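Local structure of xylulokinase (Brucella ovis, 5VM1) at residues Asn107-Tyr112 against Val132-Thr137; Asp121-Ala126 against Leu198-Leu203. The protein probably phosphorylates D-xylulose to D-xylulose 5-phosphate with ATP, as a sugar kinase of the FGGY family. All blocks are in the same frame, centred on the assembly; numbering follows the deposited sequence.

Contact 1. Residues Asn107-Tyr112 against Val132-Thr137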
ATOM      1  N   ASN A 107      -3.421  10.304   2.739  1.00 28.20           N
ATOM      2  CA  ASN A 107      -4.696  10.353   3.442  1.00 38.41           C
ATOM      3  C   ASN A 107      -5.235  11.784   3.593  1.00 31.68           C
ATOM      4  O   ASN A 107      -6.103  12.025   4.434  1.00 31.83           O
ATOM      5  CB  ASN A 107      -4.603   9.657   4.810  1.00 30.08           C
ATOM      6  CG  ASN A 107      -3.501  10.206   5.688  1.00 38.93           C
ATOM      7  OD1 ASN A 107      -2.881  11.219   5.383  1.00 46.03           O
ATOM      8  ND2 ASN A 107      -3.225   9.505   6.781  1.00 42.62           N
ATOM      9  N   ASP A 108      -4.720  12.727   2.816  1.00 29.43           N
ATOM     10  CA  ASP A 108      -5.293  14.064   2.735  1.00 38.87           C
ATOM     11  C   ASP A 108      -6.465  14.070   1.755  1.00 30.79           C
ATOM     12  O   ASP A 108      -6.411  13.427   0.705  1.00 51.50           O
ATOM     13  CB  ASP A 108      -4.212  15.042   2.284  1.00 35.26           C
ATOM     14  CG  ASP A 108      -4.651  16.484   2.337  1.00 43.19           C
ATOM     15  OD1 ASP A 108      -5.498  16.913   1.518  1.00 42.37           O
ATOM     16  OD2 ASP A 108      -4.112  17.202   3.210  1.00 48.42           O
ATOM     17  N   THR A 109      -7.554  14.750   2.123  1.00 37.10           N
ATOM     18  CA  THR A 109      -8.740  14.842   1.269  1.00 38.14           C
ATOM     19  C   THR A 109      -9.138  16.285   0.949  1.00 38.30           C
ATOM     20  O   THR A 109     -10.257  16.520   0.488  1.00 46.53           O
ATOM     21  CB  THR A 109      -9.935  14.103   1.887  1.00 38.43           C
ATOM     22  OG1 THR A 109     -10.255  14.653   3.175  1.00 36.84           O
ATOM     23  CG2 THR A 109      -9.665  12.617   2.010  1.00 35.09           C
ATOM     24  N   ARG A 110      -8.249  17.257   1.160  1.00 35.24           N
ATOM     25  CA  ARG A 110      -8.606  18.648   0.905  1.00 36.97           C
ATOM     26  C   ARG A 110      -8.860  18.927  -0.584  1.00 35.88           C
ATOM     27  O   ARG A 110      -9.460  19.958  -0.903  1.00 41.23           O
ATOM     28  CB  ARG A 110      -7.511  19.584   1.415  1.00 36.51           C
ATOM     29  CG  ARG A 110      -6.429  19.851   0.379  1.00 38.26           C
ATOM     30  CD  ARG A 110      -5.311  20.697   0.914  1.00 35.48           C
ATOM     31  NE  ARG A 110      -4.386  19.955   1.760  1.00 35.58           N
ATOM     32  CZ  ARG A 110      -3.313  20.495   2.324  1.00 38.59           C
ATOM     33  NH1 ARG A 110      -3.049  21.784   2.136  1.00 45.21           N
ATOM     34  NH2 ARG A 110      -2.515  19.763   3.080  1.00 34.54           N
ATOM     35  N   SER A 111      -8.419  18.039  -1.490  1.00 33.98           N
ATOM     36  CA  SER A 111      -8.503  18.209  -2.943  1.00 43.97           C
ATOM     37  C   SER A 111      -9.706  17.498  -3.548  1.00 41.48           C
ATOM     38  O   SER A 111      -9.720  17.237  -4.761  1.00 34.30           O
ATOM     39  CB  SER A 111      -7.244  17.687  -3.664  1.00 39.67           C
ATOM     40  OG  SER A 111      -6.035  17.984  -3.021  1.00 34.78           O
ATOM     41  N   TYR A 112     -10.739  17.232  -2.752  1.00 41.68           N
ATOM     42  CA  TYR A 112     -11.842  16.426  -3.259  1.00 44.41           C
ATOM     43  C   TYR A 112     -12.477  17.050  -4.494  1.00 37.77           C
ATOM     44  O   TYR A 112     -12.813  16.332  -5.443  1.00 44.91           O
ATOM     45  CB  TYR A 112     -12.861  16.196  -2.147  1.00 43.38           C
ATOM     46  CG  TYR A 112     -13.503  17.432  -1.601  1.00 40.68           C
ATOM     47  CD1 TYR A 112     -12.848  18.204  -0.647  1.00 40.78           C
ATOM     48  CD2 TYR A 112     -14.779  17.826  -2.013  1.00 45.47           C
ATOM     49  CE1 TYR A 112     -13.437  19.345  -0.121  1.00 43.28           C
ATOM     50  CE2 TYR A 112     -15.378  18.965  -1.493  1.00 45.66           C
ATOM     51  CZ  TYR A 112     -14.697  19.717  -0.543  1.00 52.58           C
ATOM     52  OH  TYR A 112     -15.264  20.850  -0.013  1.00 58.98           O
ATOM     53  N   VAL A 132      -9.175   8.959 -10.050  1.00 30.56           N
ATOM     54  CA  VAL A 132      -8.408  10.056  -9.463  1.00 29.45           C
ATOM     55  C   VAL A 132      -9.030  10.358  -8.100  1.00 36.03           C
ATOM     56  O   VAL A 132     -10.051  11.042  -7.997  1.00 42.25           O
ATOM     57  CB  VAL A 132      -8.383  11.296 -10.361  1.00 30.22           C
ATOM     58  CG1 VAL A 132      -7.340  12.296  -9.877  1.00 29.15           C
ATOM     59  CG2 VAL A 132      -8.144  10.912 -11.803  1.00 30.83           C
ATOM     60  N   PHE A 133      -8.435   9.813  -7.055  1.00 29.79           N
ATOM     61  CA  PHE A 133      -8.849  10.152  -5.704  1.00 34.84           C
ATOM     62  C   PHE A 133      -8.092  11.370  -5.182  1.00 48.00           C
ATOM     63  O   PHE A 133      -7.008  11.712  -5.678  1.00 46.77           O
ATOM     64  CB  PHE A 133      -8.646   8.959  -4.782  1.00 33.07           C
ATOM     65  CG  PHE A 133      -9.619   7.865  -5.015  1.00 34.00           C
ATOM     66  CD1 PHE A 133     -10.917   7.984  -4.551  1.00 31.41           C
ATOM     67  CD2 PHE A 133      -9.252   6.716  -5.708  1.00 39.10           C
ATOM     68  CE1 PHE A 133     -11.826   6.974  -4.768  1.00 40.75           C
ATOM     69  CE2 PHE A 133     -10.160   5.699  -5.917  1.00 30.57           C
ATOM     70  CZ  PHE A 133     -11.445   5.825  -5.453  1.00 32.40           C
ATOM     71  N   PRO A 134      -8.668  12.080  -4.202  1.00 51.05           N
ATOM     72  CA  PRO A 134      -8.021  13.308  -3.698  1.00 40.40           C
ATOM     73  C   PRO A 134      -6.685  13.083  -3.048  1.00 36.45           C
ATOM     74  O   PRO A 134      -5.937  14.055  -2.880  1.00 44.10           O
ATOM     75  CB  PRO A 134      -9.026  13.841  -2.673  1.00 38.06           C
ATOM     76  CG  PRO A 134      -9.844  12.695  -2.304  1.00 32.20           C
ATOM     77  CD  PRO A 134      -9.903  11.759  -3.471  1.00 30.88           C
ATOM     78  N   GLY A 135      -6.369  11.845  -2.656  1.00 27.61           N
ATOM     79  CA  GLY A 135      -5.091  11.497  -2.056  1.00 30.60           C
ATOM     80  C   GLY A 135      -3.967  11.226  -3.028  1.00 31.38           C
ATOM     81  O   GLY A 135      -2.808  11.101  -2.618  1.00 30.74           O
ATOM     82  N   PHE A 136      -4.293  11.160  -4.307  1.00 28.49           N
ATOM     83  CA  PHE A 136      -3.315  11.039  -5.360  1.00 29.41           C
ATOM     84  C   PHE A 136      -2.638  12.405  -5.586  1.00 41.75           C
ATOM     85  O   PHE A 136      -3.107  13.445  -5.107  1.00 45.51           O
ATOM     86  CB  PHE A 136      -4.008  10.501  -6.612  1.00 24.56           C
ATOM     87  CG  PHE A 136      -4.392   9.054  -6.528  1.00 31.53           C
ATOM     88  CD1 PHE A 136      -4.399   8.383  -5.329  1.00 34.18           C
ATOM     89  CD2 PHE A 136      -4.725   8.357  -7.669  1.00 36.62           C
ATOM     90  CE1 PHE A 136      -4.746   7.041  -5.268  1.00 34.78           C
ATOM     91  CE2 PHE A 136      -5.079   7.013  -7.617  1.00 34.90           C
ATOM     92  CZ  PHE A 136      -5.085   6.354  -6.423  1.00 34.04           C
ATOM     93  N   THR A 137      -1.504  12.398  -6.300  1.00 23.95           N
ATOM     94  CA  THR A 137      -0.658  13.589  -6.345  1.00 30.82           C
ATOM     95  C   THR A 137      -1.247  14.673  -7.248  1.00 34.79           C
ATOM     96  O   THR A 137      -1.261  15.851  -6.870  1.00 40.94           O
ATOM     97  CB  THR A 137       0.769  13.213  -6.787  1.00 31.88           C
ATOM     98  OG1 THR A 137       1.183  12.025  -6.111  1.00 26.52           O
ATOM     99  CG2 THR A 137       1.776  14.339  -6.503  1.00 24.57           C
TER

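Contact 2. Residues Asp121-Ala126 against Leu198-Leu203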
ATOM      1  N   ASP A 121     -12.595  13.867 -16.378  1.00 47.03           N
ATOM      2  CA  ASP A 121     -11.878  14.008 -17.622  1.00 46.48           C
ATOM      3  C   ASP A 121     -11.473  12.609 -18.053  1.00 58.53           C
ATOM      4  O   ASP A 121     -10.617  11.981 -17.406  1.00 69.27           O
ATOM      5  CB  ASP A 121     -10.677  14.924 -17.400  1.00 49.89           C
ATOM      6  CG  ASP A 121      -9.953  15.290 -18.677  1.00 56.56           C
ATOM      7  OD1 ASP A 121     -10.031  14.527 -19.670  1.00 53.72           O
ATOM      8  OD2 ASP A 121      -9.281  16.349 -18.660  1.00 59.69           O
ATOM      9  N   PRO A 122     -12.082  12.084 -19.124  1.00 51.50           N
ATOM     10  CA  PRO A 122     -11.822  10.691 -19.518  1.00 53.88           C
ATOM     11  C   PRO A 122     -10.355  10.378 -19.829  1.00 51.24           C
ATOM     12  O   PRO A 122     -10.004   9.191 -19.938  1.00 43.00           O
ATOM     13  CB  PRO A 122     -12.721  10.506 -20.757  1.00 48.59           C
ATOM     14  CG  PRO A 122     -13.012  11.851 -21.225  1.00 50.15           C
ATOM     15  CD  PRO A 122     -13.071  12.714 -20.010  1.00 48.35           C
ATOM     16  N   ALA A 123      -9.489  11.389 -19.966  1.00 43.26           N
ATOM     17  CA  ALA A 123      -8.083  11.113 -20.237  1.00 42.96           C
ATOM     18  C   ALA A 123      -7.415  10.408 -19.053  1.00 46.19           C
ATOM     19  O   ALA A 123      -6.543   9.548 -19.241  1.00 46.23           O
ATOM     20  CB  ALA A 123      -7.359  12.416 -20.577  1.00 41.53           C
ATOM     21  N   PHE A 124      -7.842  10.722 -17.832  1.00 38.91           N
ATOM     22  CA  PHE A 124      -7.141  10.216 -16.666  1.00 36.90           C
ATOM     23  C   PHE A 124      -7.344   8.715 -16.464  1.00 43.85           C
ATOM     24  O   PHE A 124      -6.388   8.008 -16.112  1.00 43.59           O
ATOM     25  CB  PHE A 124      -7.549  11.011 -15.440  1.00 33.76           C
ATOM     26  CG  PHE A 124      -6.822  12.301 -15.305  1.00 37.61           C
ATOM     27  CD1 PHE A 124      -5.566  12.344 -14.712  1.00 31.48           C
ATOM     28  CD2 PHE A 124      -7.383  13.481 -15.783  1.00 41.51           C
ATOM     29  CE1 PHE A 124      -4.891  13.548 -14.566  1.00 31.32           C
ATOM     30  CE2 PHE A 124      -6.719  14.685 -15.661  1.00 34.67           C
ATOM     31  CZ  PHE A 124      -5.465  14.720 -15.040  1.00 39.81           C
ATOM     32  N   ARG A 125      -8.564   8.186 -16.627  1.00 40.80           N
ATOM     33  CA  ARG A 125      -8.618   6.727 -16.497  1.00 43.81           C
ATOM     34  C   ARG A 125      -8.035   6.026 -17.703  1.00 45.72           C
ATOM     35  O   ARG A 125      -7.524   4.906 -17.569  1.00 44.21           O
ATOM     36  CB  ARG A 125     -10.011   6.183 -16.249  1.00 44.21           C
ATOM     37  CG  ARG A 125     -11.003   6.416 -17.317  1.00 68.50           C
ATOM     38  CD  ARG A 125     -12.094   7.156 -16.638  1.00 79.73           C
ATOM     39  NE  ARG A 125     -11.618   7.524 -15.310  1.00 64.55           N
ATOM     40  CZ  ARG A 125     -12.101   7.021 -14.199  1.00 43.99           C
ATOM     41  NH1 ARG A 125     -13.081   6.143 -14.270  1.00 49.24           N
ATOM     42  NH2 ARG A 125     -11.596   7.406 -13.046  1.00 56.66           N
ATOM     43  N   ALA A 126      -8.136   6.640 -18.885  1.00 43.91           N
ATOM     44  CA  ALA A 126      -7.572   6.024 -20.074  1.00 40.68           C
ATOM     45  C   ALA A 126      -6.051   5.950 -19.975  1.00 44.13           C
ATOM     46  O   ALA A 126      -5.450   4.920 -20.302  1.00 51.10           O
ATOM     47  CB  ALA A 126      -8.022   6.790 -21.302  1.00 43.24           C
ATOM     48  N   LEU A 198       0.105  16.005 -17.409  1.00 43.97           N
ATOM     49  CA  LEU A 198       0.897  17.021 -16.726  1.00 38.58           C
ATOM     50  C   LEU A 198       0.425  18.427 -17.091  1.00 44.26           C
ATOM     51  O   LEU A 198       0.273  19.291 -16.219  1.00 35.43           O
ATOM     52  CB  LEU A 198       2.378  16.834 -17.061  1.00 38.75           C
ATOM     53  CG  LEU A 198       3.078  15.671 -16.337  1.00 38.34           C
ATOM     54  CD1 LEU A 198       4.426  15.401 -16.972  1.00 38.40           C
ATOM     55  CD2 LEU A 198       3.216  15.904 -14.829  1.00 31.05           C
ATOM     56  N   ALA A 199       0.193  18.680 -18.383  1.00 42.99           N
ATOM     57  CA  ALA A 199      -0.285  19.991 -18.810  1.00 46.43           C
ATOM     58  C   ALA A 199      -1.633  20.356 -18.185  1.00 60.69           C
ATOM     59  O   ALA A 199      -1.886  21.535 -17.899  1.00 62.52           O
ATOM     60  CB  ALA A 199      -0.397  20.024 -20.324  1.00 46.86           C
ATOM     61  N   LYS A 200      -2.497  19.361 -17.949  1.00 63.70           N
ATOM     62  CA  LYS A 200      -3.834  19.600 -17.414  1.00 38.63           C
ATOM     63  C   LYS A 200      -3.812  20.006 -15.945  1.00 53.79           C
ATOM     64  O   LYS A 200      -4.808  20.535 -15.435  1.00 54.63           O
ATOM     65  CB  LYS A 200      -4.666  18.317 -17.579  1.00 38.14           C
ATOM     66  CG  LYS A 200      -4.944  17.962 -19.017  1.00 51.97           C
ATOM     67  CD  LYS A 200      -5.815  16.735 -19.219  1.00 40.13           C
ATOM     68  CE  LYS A 200      -6.501  16.840 -20.568  1.00 53.12           C
ATOM     69  NZ  LYS A 200      -7.379  15.703 -20.855  1.00 67.95           N
ATOM     70  N   THR A 201      -2.697  19.802 -15.256  1.00 50.39           N
ATOM     71  CA  THR A 201      -2.560  20.221 -13.875  1.00 43.72           C
ATOM     72  C   THR A 201      -1.569  21.360 -13.734  1.00 46.38           C
ATOM     73  O   THR A 201      -1.286  21.785 -12.607  1.00 57.58           O
ATOM     74  CB  THR A 201      -2.140  19.039 -13.001  1.00 44.67           C
ATOM     75  OG1 THR A 201      -0.781  18.685 -13.276  1.00 48.82           O
ATOM     76  CG2 THR A 201      -3.025  17.835 -13.352  1.00 42.37           C
ATOM     77  N   GLY A 202      -1.024  21.842 -14.849  1.00 36.99           N
ATOM     78  CA  GLY A 202      -0.208  23.032 -14.868  1.00 41.99           C
ATOM     79  C   GLY A 202       1.269  22.798 -14.742  1.00 48.69           C
ATOM     80  O   GLY A 202       1.989  23.717 -14.335  1.00 51.31           O
ATOM     81  N   LEU A 203       1.752  21.608 -15.085  1.00 45.07           N
ATOM     82  CA  LEU A 203       3.154  21.280 -14.926  1.00 36.43           C
ATOM     83  C   LEU A 203       3.685  20.682 -16.222  1.00 41.64           C
ATOM     84  O   LEU A 203       2.939  20.339 -17.145  1.00 48.60           O
ATOM     85  CB  LEU A 203       3.374  20.298 -13.773  1.00 44.75           C
ATOM     86  CG  LEU A 203       2.891  20.613 -12.361  1.00 34.46           C
ATOM     87  CD1 LEU A 203       2.985  19.339 -11.538  1.00 31.18           C
ATOM     88  CD2 LEU A 203       3.697  21.727 -11.750  1.00 34.59           C
TER

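Contact 1. Residues Asn107-Tyr112 against Val132-Thr137
Two irregular loops of the N-terminal FGGY domain meet here in a van der Waals contact without a hydrogen bond between them: Asn107-Tyr112 leads from strand 103-104 into helix 112-120, and Val132-Thr137 leads from helix 122-128 into helix 137-147. Pro134 carries the contact, with 93 Å² of the 208 Å² buried in total. Its CB is aimed at the backbone where Ser111 passes into Tyr112, standing 3.8 Å from Tyr112 N, while its CG comes within 4.3 Å of Thr109 CG2. Beside it, Gly135 brings bare backbone against the other loop, its CA 3.6 Å from Asp108 O.

Both loops fold as type I beta turns, Thr109 to Tyr112 and Phe133 to Phe136, so the proline at the second position of one turn packs against the closing half of the other. An Asx turn starting one residue earlier overlaps the first beta turn: Arg110 N donates to Asp108 OD1 (2.8 Å, 159° at the hydrogen), meeting the oxygen from above the carboxylate plane. Arg110 then folds back side-on, NE and NH2 toward the same carboxylate, with NH2 3.0 Å from Asp108 OD2 in a salt bridge. Asp108 OD2 lies close to the guanidinium plane, but the nitrogens meet it from above the plane of the carboxylate, so the two groups are not coplanar. Glu50 gives Arg110 NH2 a second anionic partner. Gly135 lies close to His88, a predicted substrate-binding residue whose ring stacks with Phe136, and the backbone O of His88 is hydrogen-bonded to Thr137 OG1.

Contact 2. Residues Asp121-Ala126 against Leu198-Leu203
A salt bridge at the start of one helix and the end of another dominates this contact. Asp121 and Lys200 approach tip to tip: the Asp121 carboxylate swings anti to its backbone N (chi1 -172°), and the Lys200 chain runs extended beyond CG. NZ lies 3.0 Å from Asp121 OD2, on the syn lone pair of that oxygen, and makes a second, weak bond to Asp121 OD1 at 3.1 Å, so the ammonium straddles both oxygens.

Capping bonds order the two helix ends. Asp121 is the N-cap of helix 122-128, where OD1 accepts from Ala123 N (3.2 Å, 167° at the hydrogen) from above the carboxylate plane; the same carboxylate thus caps its own helix and holds Lys200. At the other end, Gly202 leaves the helix with positive phi (93°) in a Schellman motif. Leu198 O gathers Thr201 N, Thr201 OG1 and Leu203 N, the last at 3.0 Å, and Thr201 OG1 is also bonded to Trp185 NE1.

Carbon contacts complete the interface. The methyl of Ala123 lies beside Lys200 NZ, next to the salt bridge. The Phe124 ring receives Thr201 CG2 at its edge, 4.3 Å from CZ, whereas Lys200 CD approaches obliquely, 4.2 Å from CE2.

The contact thus joins the first turn of helix 122-128 to the C-terminal end of helix 195-200, with Ala123 and Phe124 also touching Leu197 of the latter. Helix 137-147 adjoins the chain that follows helix 195-200, Val142 touching Thr201 and Leu141 touching Leu203.

Overall arrangement
Both contacts are partly buried and belong to the N-terminal FGGY domain, but contact 2 is the more peripheral, its centre about 23 Å from the centre of the chain against about 15 Å for contact 1. Contact 1 lies beside the predicted sugar site and joins loops by van der Waals contact of proline and glycine with backbone, none of its ionic bonds crossing between the two segments. Contact 2, away from the annotated sites, spends its ion pair across the interface. Helix 122-128 connects them: it starts in contact 2 and leads into the loop 132-137, where Val132 CG2 packs 3.7 Å from Phe124 CB. Helix 137-147 is a further shared neighbour, touching Ser111 in one and Thr201 in the other.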